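Local coordinates for protein putative Ribokinase II (Escherichia coli O6, PDB 3IQ0) that binds ATP and magnesium and probably phosphorylates a sugar or related small molecule, as a putative ribokinase of the pfkB carbohydrate kinase family, at residues E11-E15 with F65-N69; I56-N62 with G82-P87. All blocks are in the same frame, centred on the assembly; numbering follows the deposited sequence.

Interaction 1 (E11-E15 with F65-N69); sequences EILVE and FGDIN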
loop_
_atom_site.group_PDB
_atom_site.type_symbol
_atom_site.label_atom_id
_atom_site.label_comp_id
_atom_site.label_asym_id
_atom_site.label_seq_id
_atom_site.Cartn_x
_atom_site.Cartn_y
_atom_site.Cartn_z
ATOM N N GLU B 11 -10.254 10.047 5.210
ATOM C CA GLU B 11 -9.683 8.879 4.574
ATOM C C GLU B 11 -10.645 7.723 4.358
ATOM O O GLU B 11 -11.472 7.409 5.212
ATOM C CB GLU B 11 -8.483 8.384 5.389
ATOM C CG GLU B 11 -8.827 7.845 6.786
ATOM C CD GLU B 11 -9.035 8.932 7.835
ATOM O OE1 GLU B 11 -9.141 10.119 7.464
ATOM O OE2 GLU B 11 -9.097 8.590 9.036
ATOM N N ILE B 12 -10.524 7.108 3.188
ATOM C CA ILE B 12 -11.301 5.938 2.816
ATOM C C ILE B 12 -10.223 4.936 2.416
ATOM O O ILE B 12 -9.366 5.238 1.584
ATOM C CB ILE B 12 -12.205 6.198 1.604
ATOM C CG1 ILE B 12 -13.401 7.058 2.012
ATOM C CG2 ILE B 12 -12.684 4.885 1.018
ATOM C CD1 ILE B 12 -14.316 7.381 0.852
ATOM N N LEU B 13 -10.244 3.760 3.023
ATOM C CA LEU B 13 -9.249 2.745 2.715
ATOM C C LEU B 13 -9.866 1.366 2.834
ATOM O O LEU B 13 -11.031 1.235 3.219
ATOM C CB LEU B 13 -8.064 2.854 3.681
ATOM C CG LEU B 13 -8.379 2.894 5.181
ATOM C CD1 LEU B 13 -7.424 2.011 5.956
ATOM C CD2 LEU B 13 -8.286 4.324 5.668
ATOM N N VAL B 14 -9.094 0.343 2.477
ATOM C CA VAL B 14 -9.563 -1.026 2.601
ATOM C C VAL B 14 -8.719 -1.695 3.672
ATOM O O VAL B 14 -7.562 -1.335 3.886
ATOM C CB VAL B 14 -9.441 -1.834 1.282
ATOM C CG1 VAL B 14 -10.360 -1.246 0.219
ATOM C CG2 VAL B 14 -7.998 -1.850 0.804
ATOM N N GLU B 15 -9.310 -2.655 4.369
ATOM C CA GLU B 15 -8.596 -3.367 5.416
ATOM C C GLU B 15 -8.458 -4.819 4.990
ATOM O O GLU B 15 -9.397 -5.394 4.444
ATOM C CB GLU B 15 -9.367 -3.284 6.734
ATOM C CG GLU B 15 -8.602 -3.817 7.938
ATOM C CD GLU B 15 -9.299 -3.522 9.254
ATOM O OE1 GLU B 15 -9.879 -4.453 9.850
ATOM O OE2 GLU B 15 -9.270 -2.351 9.689
ATOM N N PHE B 65 -9.867 -1.569 -5.024
ATOM C CA PHE B 65 -9.960 -1.284 -3.598
ATOM C C PHE B 65 -10.715 0.025 -3.441
ATOM O O PHE B 65 -11.426 0.237 -2.459
ATOM C CB PHE B 65 -8.567 -1.169 -2.977
ATOM C CG PHE B 65 -7.849 -2.485 -2.846
ATOM C CD1 PHE B 65 -8.523 -3.689 -3.043
ATOM C CD2 PHE B 65 -6.513 -2.523 -2.473
ATOM C CE1 PHE B 65 -7.877 -4.910 -2.866
ATOM C CE2 PHE B 65 -5.858 -3.741 -2.294
ATOM C CZ PHE B 65 -6.538 -4.930 -2.488
ATOM N N GLY B 66 -10.549 0.905 -4.423
ATOM C CA GLY B 66 -11.254 2.167 -4.393
ATOM C C GLY B 66 -12.712 1.894 -4.713
ATOM O O GLY B 66 -13.609 2.485 -4.115
ATOM N N ASP B 67 -12.944 0.970 -5.645
ATOM C CA ASP B 67 -14.297 0.618 -6.063
ATOM C C ASP B 67 -15.142 -0.056 -4.990
ATOM O O ASP B 67 -16.336 0.216 -4.879
ATOM C CB ASP B 67 -14.264 -0.299 -7.289
ATOM C CG ASP B 67 -13.633 0.358 -8.498
ATOM O OD1 ASP B 67 -13.463 1.596 -8.488
ATOM O OD2 ASP B 67 -13.315 -0.368 -9.468
ATOM N N ILE B 68 -14.542 -0.943 -4.205
ATOM C CA ILE B 68 -15.317 -1.627 -3.180
ATOM C C ILE B 68 -15.884 -0.633 -2.166
ATOM O O ILE B 68 -16.994 -0.816 -1.666
ATOM C CB ILE B 68 -14.491 -2.719 -2.460
ATOM C CG1 ILE B 68 -15.431 -3.602 -1.640
ATOM C CG2 ILE B 68 -13.426 -2.088 -1.572
ATOM C CD1 ILE B 68 -14.763 -4.768 -0.981
ATOM N N ASN B 69 -15.136 0.426 -1.867
ATOM C CA ASN B 69 -15.629 1.430 -0.930
ATOM C C ASN B 69 -16.743 2.257 -1.565
ATOM O O ASN B 69 -17.775 2.493 -0.938
ATOM C CB ASN B 69 -14.497 2.342 -0.468
ATOM C CG ASN B 69 -13.591 1.670 0.543
ATOM O OD1 ASN B 69 -13.976 1.454 1.695
ATOM N ND2 ASN B 69 -12.386 1.323 0.115
#

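Interaction 2 (I56-N62 with G82-P87); sequences IISCVGN and GISVLP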
loop_
_atom_site.group_PDB
_atom_site.type_symbol
_atom_site.label_atom_id
_atom_site.label_comp_id
_atom_site.label_asym_id
_atom_site.label_seq_id
_atom_site.Cartn_x
_atom_site.Cartn_y
_atom_site.Cartn_z
ATOM N N ILE B 56 -20.020 12.130 1.511
ATOM C CA ILE B 56 -18.652 12.121 2.006
ATOM C C ILE B 56 -17.681 12.664 0.969
ATOM O O ILE B 56 -17.827 12.411 -0.224
ATOM C CB ILE B 56 -18.220 10.687 2.446
ATOM C CG1 ILE B 56 -16.812 10.726 3.050
ATOM C CG2 ILE B 56 -18.296 9.721 1.272
ATOM C CD1 ILE B 56 -16.376 9.424 3.709
ATOM N N ILE B 57 -16.703 13.433 1.436
ATOM C CA ILE B 57 -15.685 14.011 0.561
ATOM C C ILE B 57 -14.403 13.253 0.853
ATOM O O ILE B 57 -13.884 13.322 1.963
ATOM C CB ILE B 57 -15.458 15.511 0.865
ATOM C CG1 ILE B 57 -16.732 16.306 0.569
ATOM C CG2 ILE B 57 -14.309 16.043 0.029
ATOM C CD1 ILE B 57 -16.649 17.765 0.969
ATOM N N SER B 58 -13.897 12.529 -0.140
ATOM C CA SER B 58 -12.680 11.749 0.048
ATOM C C SER B 58 -11.982 11.491 -1.285
ATOM O O SER B 58 -12.436 11.961 -2.324
ATOM C CB SER B 58 -13.030 10.419 0.727
ATOM O OG SER B 58 -11.868 9.689 1.089
ATOM N N CYS B 59 -10.878 10.747 -1.240
ATOM C CA CYS B 59 -10.104 10.413 -2.433
ATOM C C CYS B 59 -9.700 8.949 -2.430
ATOM O O CYS B 59 -9.236 8.443 -1.417
ATOM C CB CYS B 59 -8.817 11.247 -2.499
ATOM S SG CYS B 59 -9.002 12.938 -3.071
ATOM N N VAL B 60 -9.886 8.270 -3.556
ATOM C CA VAL B 60 -9.469 6.874 -3.682
ATOM C C VAL B 60 -8.731 6.760 -5.009
ATOM O O VAL B 60 -8.816 7.662 -5.849
ATOM C CB VAL B 60 -10.662 5.882 -3.697
ATOM C CG1 VAL B 60 -11.453 5.988 -2.403
ATOM C CG2 VAL B 60 -11.544 6.140 -4.902
ATOM N N GLY B 61 -7.997 5.669 -5.191
ATOM C CA GLY B 61 -7.279 5.474 -6.435
ATOM C C GLY B 61 -8.199 4.837 -7.458
ATOM O O GLY B 61 -9.337 4.486 -7.143
ATOM N N ASN B 62 -7.708 4.686 -8.682
ATOM C CA ASN B 62 -8.484 4.081 -9.754
ATOM C C ASN B 62 -8.247 2.571 -9.781
ATOM O O ASN B 62 -7.773 2.020 -10.775
ATOM C CB ASN B 62 -8.087 4.711 -11.093
ATOM C CG ASN B 62 -8.830 4.111 -12.264
ATOM O OD1 ASN B 62 -10.053 3.995 -12.243
ATOM N ND2 ASN B 62 -8.092 3.734 -13.300
ATOM N N GLY B 82 -18.751 13.317 -3.854
ATOM C CA GLY B 82 -17.569 13.968 -3.318
ATOM C C GLY B 82 -16.366 13.045 -3.247
ATOM O O GLY B 82 -15.314 13.416 -2.723
ATOM N N ILE B 83 -16.516 11.834 -3.765
ATOM C CA ILE B 83 -15.416 10.886 -3.753
ATOM C C ILE B 83 -14.670 10.962 -5.081
ATOM O O ILE B 83 -15.147 10.459 -6.098
ATOM C CB ILE B 83 -15.913 9.438 -3.527
ATOM C CG1 ILE B 83 -16.549 9.311 -2.134
ATOM C CG2 ILE B 83 -14.742 8.464 -3.659
ATOM C CD1 ILE B 83 -17.025 7.900 -1.785
ATOM N N SER B 84 -13.505 11.601 -5.065
ATOM C CA SER B 84 -12.691 11.750 -6.270
ATOM C C SER B 84 -11.824 10.515 -6.512
ATOM O O SER B 84 -11.390 9.857 -5.569
ATOM C CB SER B 84 -11.783 12.972 -6.143
ATOM O OG SER B 84 -12.535 14.133 -5.845
ATOM N N VAL B 85 -11.572 10.211 -7.780
ATOM C CA VAL B 85 -10.741 9.070 -8.143
ATOM C C VAL B 85 -9.409 9.600 -8.684
ATOM O O VAL B 85 -9.383 10.359 -9.649
ATOM C CB VAL B 85 -11.438 8.191 -9.209
ATOM C CG1 VAL B 85 -10.591 6.961 -9.513
ATOM C CG2 VAL B 85 -12.811 7.768 -8.710
ATOM N N LEU B 86 -8.307 9.209 -8.048
ATOM C CA LEU B 86 -6.985 9.666 -8.452
ATOM C C LEU B 86 -6.182 8.564 -9.136
ATOM O O LEU B 86 -5.672 7.657 -8.480
ATOM C CB LEU B 86 -6.224 10.174 -7.229
ATOM C CG LEU B 86 -6.954 11.201 -6.360
ATOM C CD1 LEU B 86 -6.049 11.630 -5.223
ATOM C CD2 LEU B 86 -7.361 12.403 -7.195
ATOM N N PRO B 87 -6.051 8.639 -10.471
ATOM C CA PRO B 87 -5.317 7.669 -11.293
ATOM C C PRO B 87 -3.868 7.418 -10.877
ATOM O O PRO B 87 -3.403 6.276 -10.880
ATOM C CB PRO B 87 -5.405 8.272 -12.694
ATOM C CG PRO B 87 -6.720 8.985 -12.662
ATOM C CD PRO B 87 -6.670 9.670 -11.320
HETATM O O HOH W 1 -20.391 13.239 -1.634
HETATM O O HOH W 2 -4.950 4.759 -9.290
#

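Interaction 1 (E11-E15 with F65-N69)
V14 drives its two methyl groups into the first turn of helix 64-75, and this is the tight part of the contact. With CG1 anti to its own carbonyl carbon (chi1 -65°), the two branches part company. V14 CG2 lies over the face of the F65 ring, 4.0 Å from its centroid, in a CH-pi contact in which the two side chains cross nearly at right angles. V14 CG1 reaches in between the helix residues, meeting F65 O at 3.2 Å and I68 CG2 at 3.6 Å. A branched, compact valine suits this place because it can touch ring, backbone and aliphatic side chain at once.

N69 carries the polar part. N69 ND2 donates to F65 O, one turn earlier, at 3.0 Å, with F65 O tilted 27° from the amide plane of N69. N69 ND2 also makes a weak bond to L13 O at 3.4 Å, while OD1 has a weak partner in the backbone N of S37. An asparagine is thus well chosen: one flat amide offers a donor to both helix and strand. I12 slides past it in the opposite sense, I12 CG2 sitting 3.4 Å from N69 CG.

Away from this packing the contact thins: the CB of L13 points off the helix, and on the outer side D67 is partly exposed and lies near D26 of the second subunit, whose F95 meets the F65 ring edge-to-face.

The axes of 13-15 and 65-69 run at 95° to each other and approach to 7.9 Å. Strand 13-18 pairs with strands 29-37 and 92-96 in the smaller sheet, which probably corresponds to the lid of ribokinase-type kinases, whereas I12 leans on strand 54-61 of the large sheet.

Interaction 2 (I56-N62 with G82-P87)
With its chi1 of -61°, V60 keeps CG2 between its backbone N and carbonyl carbon, where the methyl meets I83 CG2 at 4.1 Å and lies near V85 CG2 on the same face of the sheet. I56 holds CG1 anti to its backbone N (chi1 -176°), leaving CG2 to touch I83 CD1 at 3.8 Å. I56, V60 and I83 supply the apolar part of this face, beta-branched residues that pack closely without long flexible arms, and V60 and I83 both rest on I70 of helix 64-75. S58, on the same face, has its OG hydrogen-bonded to G10 O. The other face is made by C59 and L86, whose SG and CD1 are 3.9 Å apart, with S84 beside them.

The backbones form a parallel ladder. S58 N donates to G82 O, S84 N to S58 O, V60 N to S84 O at 3.0 Å, and L86 N to V60 O at 2.7 Å, nearly straight at 169°. G82 lies close against the strand, G82 C 3.4 Å from I56 O, so a residue without a side chain suits the place. One water bridges I56 O and G82 N there; at the other end a second water accepts from N62 N, while N62 CB meets exposed V85 CG1 at 3.7 Å.

Strands 54-61 and 83-86 belong to a beta-alpha-beta unit, the recurring element of the ribokinase fold. The chemistry implies cohesion of two kinds: backbone bonds fix the register, while apolar side chains pack against helix 64-75.

Overall arrangement
The two contacts lie side by side, their centres about 10 Å apart, and both involve the beta-alpha-beta unit of strand 54-61, helix 64-75 and strand 83-86. Their segments alternate along the chain: 11-15, 56-62, 65-69, 82-87. Interaction 2 adds the edge strand 83-86, outermost within the chain, to the nine-stranded sheet; interaction 1 connects the helix of the same unit to the start of strand 13-18 in the four-stranded sheet, close to the second subunit. I12 bridges them, its side chain packing on S58, V60 and I83. Interaction 1 does not touch the ATP, whose distance from the L13 side chain is about 12 Å.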